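PDB 3TW5: transglutaminase elicitor from Phytophthora sojae, which acts as a transglutaminase that cross-links protein glutamine and lysine side chains and probably alerts plant innate immunity as a pathogen-associated molecular pattern. Local coordinates for residues K73-A78 against V348-A353; F125-A130 against V164-R169. The protein carries 1 engineered substitution. One frame throughout, in Å; residues are numbered along the deposited sequence.

The four segments follow one another along the chain as 73-78, 125-130, 164-169 and 348-353, so contact 2 lies in sequence between the halves of contact 1. Their centres are about 14 Å apart, both in the helical part of the fold, contact 2 closer to the centre of the chain. Contact 1 sets helix 72-82 against the approach to helix 352-364, and contact 2 joins the start of helix 128-137 to the end of helix 154-167. They touch directly: Val164 CG1 lies 3.6 Å from Tyr352 CD1. Glu138 also hydrogen-bonds Tyr165 OH through OE1 and Tyr352 OH through OE2, linking helix 352-364 to helix 154-167.

Contact 1 (K73-A78 against V348-A353); sequences KTFMDA and VGLSYA
With chi1 at 178°, Phe75 has its CG anti to the backbone N and beside its own carbonyl carbon, and from there the outer end of the ring reaches Val348, Gly349 and Leu350; on the other side, a chi2 of 48° places CD1 of Leu350. The ring's far end makes the apolar contact: Phe75 CZ stands 3.7 Å from Leu350 CD1, the methyl lying at the ring edge near its plane, and the two side chains cross at about a right angle. Farther back on the ring, Phe75 CE1 approaches Val348 O at 3.4 Å, obliquely to the ring, and Phe75 CE1 is also 4.0 Å from Gly349 C. A flat aromatic group suits this place because its edge can meet the Gly349 carbonyl carbon and a Leu350 methyl together.

One helical turn on, Ala78 CB rests 3.8 Å from Val348 O, and the small methyl lets the chain come close, with the CA atoms of Ala78 and Val348 5.3 Å apart. Gly349 has a phi of 98°, a left-handed conformation that glycine adopts readily. No hydrogen bond crosses between the segments; what joins helix 72-82 directly to the loop leading into helix 352-364 is van der Waals contact. Ser351 is the N-cap, immediately before that helix, and its OG accepts a weak bond from Ala353 N at 3.2 Å; a short hydroxyl side chain fits this position well, since it can turn back to a first-turn amide.

Around the contact, Tyr64 of helix 60-67 meets the Phe75 ring and uses its OH to hydrogen-bond Ser351 N. Leu350 also packs on Leu160, Leu163 and Val164 of helix 154-167.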
loop_
_atom_site.group_PDB
_atom_site.type_symbol
_atom_site.label_atom_id
_atom_site.label_comp_id
_atom_site.label_asym_id
_atom_site.label_seq_id
_atom_site.Cartn_x
_atom_site.Cartn_y
_atom_site.Cartn_z
ATOM N N LYS A 73 -6.286 -30.259 -1.692
ATOM C CA LYS A 73 -7.717 -29.953 -1.610
ATOM C C LYS A 73 -8.100 -29.179 -0.344
ATOM O O LYS A 73 -8.839 -28.201 -0.427
ATOM C CB LYS A 73 -8.562 -31.228 -1.739
ATOM N N THR A 74 -7.591 -29.602 0.813
ATOM C CA THR A 74 -7.966 -28.972 2.089
ATOM C C THR A 74 -7.237 -27.659 2.363
ATOM O O THR A 74 -7.812 -26.752 2.968
ATOM C CB THR A 74 -7.806 -29.917 3.316
ATOM O OG1 THR A 74 -6.472 -30.433 3.368
ATOM C CG2 THR A 74 -8.812 -31.073 3.268
ATOM N N PHE A 75 -5.981 -27.558 1.925
ATOM C CA PHE A 75 -5.218 -26.319 2.091
ATOM C C PHE A 75 -5.764 -25.195 1.214
ATOM O O PHE A 75 -5.880 -24.057 1.666
ATOM C CB PHE A 75 -3.724 -26.522 1.827
ATOM C CG PHE A 75 -2.911 -25.258 1.950
ATOM C CD1 PHE A 75 -2.620 -24.718 3.201
ATOM C CD2 PHE A 75 -2.441 -24.601 0.817
ATOM C CE1 PHE A 75 -1.873 -23.544 3.317
ATOM C CE2 PHE A 75 -1.694 -23.428 0.927
ATOM C CZ PHE A 75 -1.411 -22.900 2.177
ATOM N N MET A 76 -6.093 -25.518 -0.035
ATOM C CA MET A 76 -6.685 -24.545 -0.949
ATOM C C MET A 76 -8.086 -24.146 -0.483
ATOM O O MET A 76 -8.497 -22.996 -0.654
ATOM C CB MET A 76 -6.730 -25.085 -2.381
ATOM C CG MET A 76 -5.359 -25.359 -3.013
ATOM S SD MET A 76 -5.352 -25.366 -4.827
ATOM C CE MET A 76 -6.691 -26.505 -5.206
ATOM N N ASP A 77 -8.807 -25.095 0.111
ATOM C CA ASP A 77 -10.125 -24.818 0.680
ATOM C C ASP A 77 -10.023 -23.886 1.880
ATOM O O ASP A 77 -10.907 -23.055 2.102
ATOM C CB ASP A 77 -10.839 -26.114 1.075
ATOM C CG ASP A 77 -11.394 -26.871 -0.122
ATOM O OD1 ASP A 77 -11.839 -28.022 0.067
ATOM O OD2 ASP A 77 -11.383 -26.330 -1.251
ATOM N N ALA A 78 -8.943 -24.033 2.647
ATOM C CA ALA A 78 -8.672 -23.164 3.785
ATOM C C ALA A 78 -8.405 -21.745 3.310
ATOM O O ALA A 78 -8.940 -20.786 3.869
ATOM C CB ALA A 78 -7.498 -23.684 4.580
ATOM N N VAL A 348 -4.758 -20.156 8.021
ATOM C CA VAL A 348 -4.907 -20.938 6.786
ATOM C C VAL A 348 -3.883 -22.074 6.730
ATOM O O VAL A 348 -3.963 -22.949 5.868
ATOM C CB VAL A 348 -4.821 -20.065 5.492
ATOM C CG1 VAL A 348 -5.704 -18.830 5.598
ATOM C CG2 VAL A 348 -3.387 -19.672 5.180
ATOM N N GLY A 349 -2.925 -22.051 7.653
ATOM C CA GLY A 349 -1.898 -23.082 7.730
ATOM C C GLY A 349 -0.603 -22.677 7.062
ATOM O O GLY A 349 0.249 -23.519 6.772
ATOM N N LEU A 350 -0.457 -21.379 6.823
ATOM C CA LEU A 350 0.716 -20.843 6.160
ATOM C C LEU A 350 1.753 -20.465 7.213
ATOM O O LEU A 350 1.539 -19.541 7.998
ATOM C CB LEU A 350 0.312 -19.633 5.314
ATOM C CG LEU A 350 1.042 -19.253 4.025
ATOM C CD1 LEU A 350 1.249 -20.433 3.096
ATOM C CD2 LEU A 350 0.249 -18.175 3.321
ATOM N N SER A 351 2.862 -21.201 7.238
ATOM C CA SER A 351 3.948 -20.940 8.179
ATOM C C SER A 351 4.919 -19.905 7.624
ATOM O O SER A 351 5.465 -20.081 6.532
ATOM C CB SER A 351 4.705 -22.231 8.505
ATOM O OG SER A 351 5.923 -21.947 9.180
ATOM N N TYR A 352 5.137 -18.836 8.388
ATOM C CA TYR A 352 6.077 -17.784 8.006
ATOM C C TYR A 352 7.516 -18.290 8.048
ATOM O O TYR A 352 8.379 -17.771 7.343
ATOM C CB TYR A 352 5.901 -16.549 8.899
ATOM C CG TYR A 352 6.793 -15.368 8.556
ATOM C CD1 TYR A 352 6.918 -14.915 7.241
ATOM C CD2 TYR A 352 7.493 -14.690 9.554
ATOM C CE1 TYR A 352 7.733 -13.828 6.925
ATOM C CE2 TYR A 352 8.309 -13.597 9.248
ATOM C CZ TYR A 352 8.423 -13.174 7.934
ATOM O OH TYR A 352 9.224 -12.101 7.624
ATOM N N ALA A 353 7.760 -19.310 8.868
ATOM C CA ALA A 353 9.067 -19.956 8.939
ATOM C C ALA A 353 9.407 -20.616 7.604
ATOM O O ALA A 353 10.526 -20.481 7.107
ATOM C CB ALA A 353 9.094 -20.976 10.068
#

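Contact 2 (F125-A130 against V164-R169); sequences FGISHA and VYDGAR. Engineered in segment 125-130: Ser128 (natural residue Cys).
Asp166, near the end of helix 154-167, meets Ile127, His129 and Ala130 around the start of helix 128-137. Its CB lies 3.9 Å from Ala130 CB, a methyl small enough to let the two backbones approach. A chi1 of 174° puts Asp166 CG anti to the backbone N; that carbon is 4.0 Å from Ile127 CG2, a branch methyl that flanks the carboxylate with apolar surface. At the tip, Asp166 OD1 accepts a hydrogen bond from His129 NE2 at 3.0 Å, nearly straight at 167°. OD1 offers its anti lone pair and lies close to the plane of the imidazole, although the carboxylate plane is turned 53° from the ring. The other oxygen, OD2, is bonded by Asn83.

Beside this pair, Tyr165 CB stands 3.5 Å from Ala130 O, while its phenol leads away to a hydrogen bond with Glu138. The engineered Ser128, naturally cysteine, begins helix 128-137; a cysteine at a helix start recalls the nucleophile of papain-like peptidases in clan CA, to which this family belongs.

The geometry is that of His129 NE2 donating to OD1, consistent with a hydrogen on NE2, and with Asn83 at OD2 both Asp166 oxygens have partners that would help fix how the carboxylate is turned.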
loop_
_atom_site.group_PDB
_atom_site.type_symbol
_atom_site.label_atom_id
_atom_site.label_comp_id
_atom_site.label_asym_id
_atom_site.label_seq_id
_atom_site.Cartn_x
_atom_site.Cartn_y
_atom_site.Cartn_z
ATOM N N PHE A 125 -12.014 -6.260 -3.710
ATOM C CA PHE A 125 -11.707 -7.048 -2.511
ATOM C C PHE A 125 -10.390 -7.789 -2.703
ATOM O O PHE A 125 -10.216 -8.503 -3.691
ATOM C CB PHE A 125 -12.821 -8.067 -2.249
ATOM C CG PHE A 125 -14.047 -7.500 -1.579
ATOM C CD1 PHE A 125 -14.952 -8.353 -0.956
ATOM C CD2 PHE A 125 -14.304 -6.130 -1.562
ATOM C CE1 PHE A 125 -16.095 -7.854 -0.332
ATOM C CE2 PHE A 125 -15.442 -5.623 -0.937
ATOM C CZ PHE A 125 -16.337 -6.485 -0.321
ATOM N N GLY A 126 -9.465 -7.612 -1.765
ATOM C CA GLY A 126 -8.158 -8.255 -1.852
ATOM C C GLY A 126 -7.277 -8.044 -0.636
ATOM O O GLY A 126 -7.761 -7.745 0.457
ATOM N N ILE A 127 -5.973 -8.206 -0.835
ATOM C CA ILE A 127 -4.999 -8.095 0.248
ATOM C C ILE A 127 -3.903 -7.062 -0.050
ATOM O O ILE A 127 -2.718 -7.303 0.201
ATOM C CB ILE A 127 -4.381 -9.476 0.616
ATOM C CG1 ILE A 127 -3.800 -10.169 -0.623
ATOM C CG2 ILE A 127 -5.420 -10.363 1.292
ATOM C CD1 ILE A 127 -2.785 -11.242 -0.306
ATOM N N SER A 128 -4.310 -5.909 -0.580
ATOM C CA SER A 128 -3.383 -4.807 -0.857
ATOM C C SER A 128 -2.755 -4.285 0.431
ATOM O O SER A 128 -1.607 -3.835 0.434
ATOM C CB SER A 128 -4.099 -3.668 -1.587
ATOM O OG SER A 128 -5.062 -3.049 -0.751
ATOM N N HIS A 129 -3.525 -4.357 1.516
ATOM C CA HIS A 129 -3.078 -3.976 2.856
ATOM C C HIS A 129 -1.978 -4.902 3.374
ATOM O O HIS A 129 -1.246 -4.548 4.299
ATOM C CB HIS A 129 -4.259 -4.010 3.823
ATOM C CG HIS A 129 -4.906 -5.356 3.932
ATOM N ND1 HIS A 129 -5.991 -5.724 3.166
ATOM C CD2 HIS A 129 -4.608 -6.428 4.704
ATOM C CE1 HIS A 129 -6.339 -6.963 3.468
ATOM N NE2 HIS A 129 -5.513 -7.413 4.397
ATOM N N ALA A 130 -1.883 -6.089 2.781
ATOM C CA ALA A 130 -0.902 -7.093 3.176
ATOM C C ALA A 130 0.325 -7.090 2.267
ATOM O O ALA A 130 1.451 -7.270 2.739
ATOM C CB ALA A 130 -1.543 -8.464 3.198
ATOM N N VAL A 164 0.609 -14.378 4.189
ATOM C CA VAL A 164 1.172 -14.472 5.533
ATOM C C VAL A 164 0.896 -13.171 6.276
ATOM O O VAL A 164 0.338 -13.187 7.373
ATOM C CB VAL A 164 2.693 -14.773 5.516
ATOM C CG1 VAL A 164 3.322 -14.511 6.885
ATOM C CG2 VAL A 164 2.947 -16.204 5.092
ATOM N N TYR A 165 1.257 -12.051 5.655
ATOM C CA TYR A 165 1.066 -10.725 6.244
ATOM C C TYR A 165 -0.395 -10.413 6.549
ATOM O O TYR A 165 -0.687 -9.655 7.474
ATOM C CB TYR A 165 1.655 -9.651 5.333
ATOM C CG TYR A 165 3.115 -9.357 5.588
ATOM C CD1 TYR A 165 3.514 -8.111 6.062
ATOM C CD2 TYR A 165 4.093 -10.319 5.355
ATOM C CE1 TYR A 165 4.852 -7.829 6.296
ATOM C CE2 TYR A 165 5.432 -10.047 5.586
ATOM C CZ TYR A 165 5.803 -8.799 6.054
ATOM O OH TYR A 165 7.127 -8.522 6.288
ATOM N N ASP A 166 -1.307 -10.993 5.775
ATOM C CA ASP A 166 -2.731 -10.858 6.053
ATOM C C ASP A 166 -3.114 -11.640 7.305
ATOM O O ASP A 166 -3.876 -11.149 8.136
ATOM C CB ASP A 166 -3.572 -11.331 4.868
ATOM C CG ASP A 166 -5.057 -11.350 5.181
ATOM O OD1 ASP A 166 -5.683 -10.270 5.196
ATOM O OD2 ASP A 166 -5.599 -12.448 5.412
ATOM N N GLY A 167 -2.579 -12.851 7.431
ATOM C CA GLY A 167 -2.931 -13.744 8.529
ATOM C C GLY A 167 -2.261 -13.411 9.846
ATOM O O GLY A 167 -2.800 -13.699 10.914
ATOM N N ALA A 168 -1.083 -12.804 9.770
ATOM C CA ALA A 168 -0.315 -12.466 10.959
ATOM C C ALA A 168 -0.622 -11.057 11.449
ATOM O O ALA A 168 -1.070 -10.200 10.682
ATOM C CB ALA A 168 1.174 -12.621 10.687
ATOM N N ARG A 169 -0.387 -10.832 12.737
ATOM C CA ARG A 169 -0.453 -9.500 13.314
ATOM C C ARG A 169 0.797 -8.734 12.894
ATOM O O ARG A 169 1.914 -9.098 13.271
ATOM C CB ARG A 169 -0.551 -9.571 14.842
#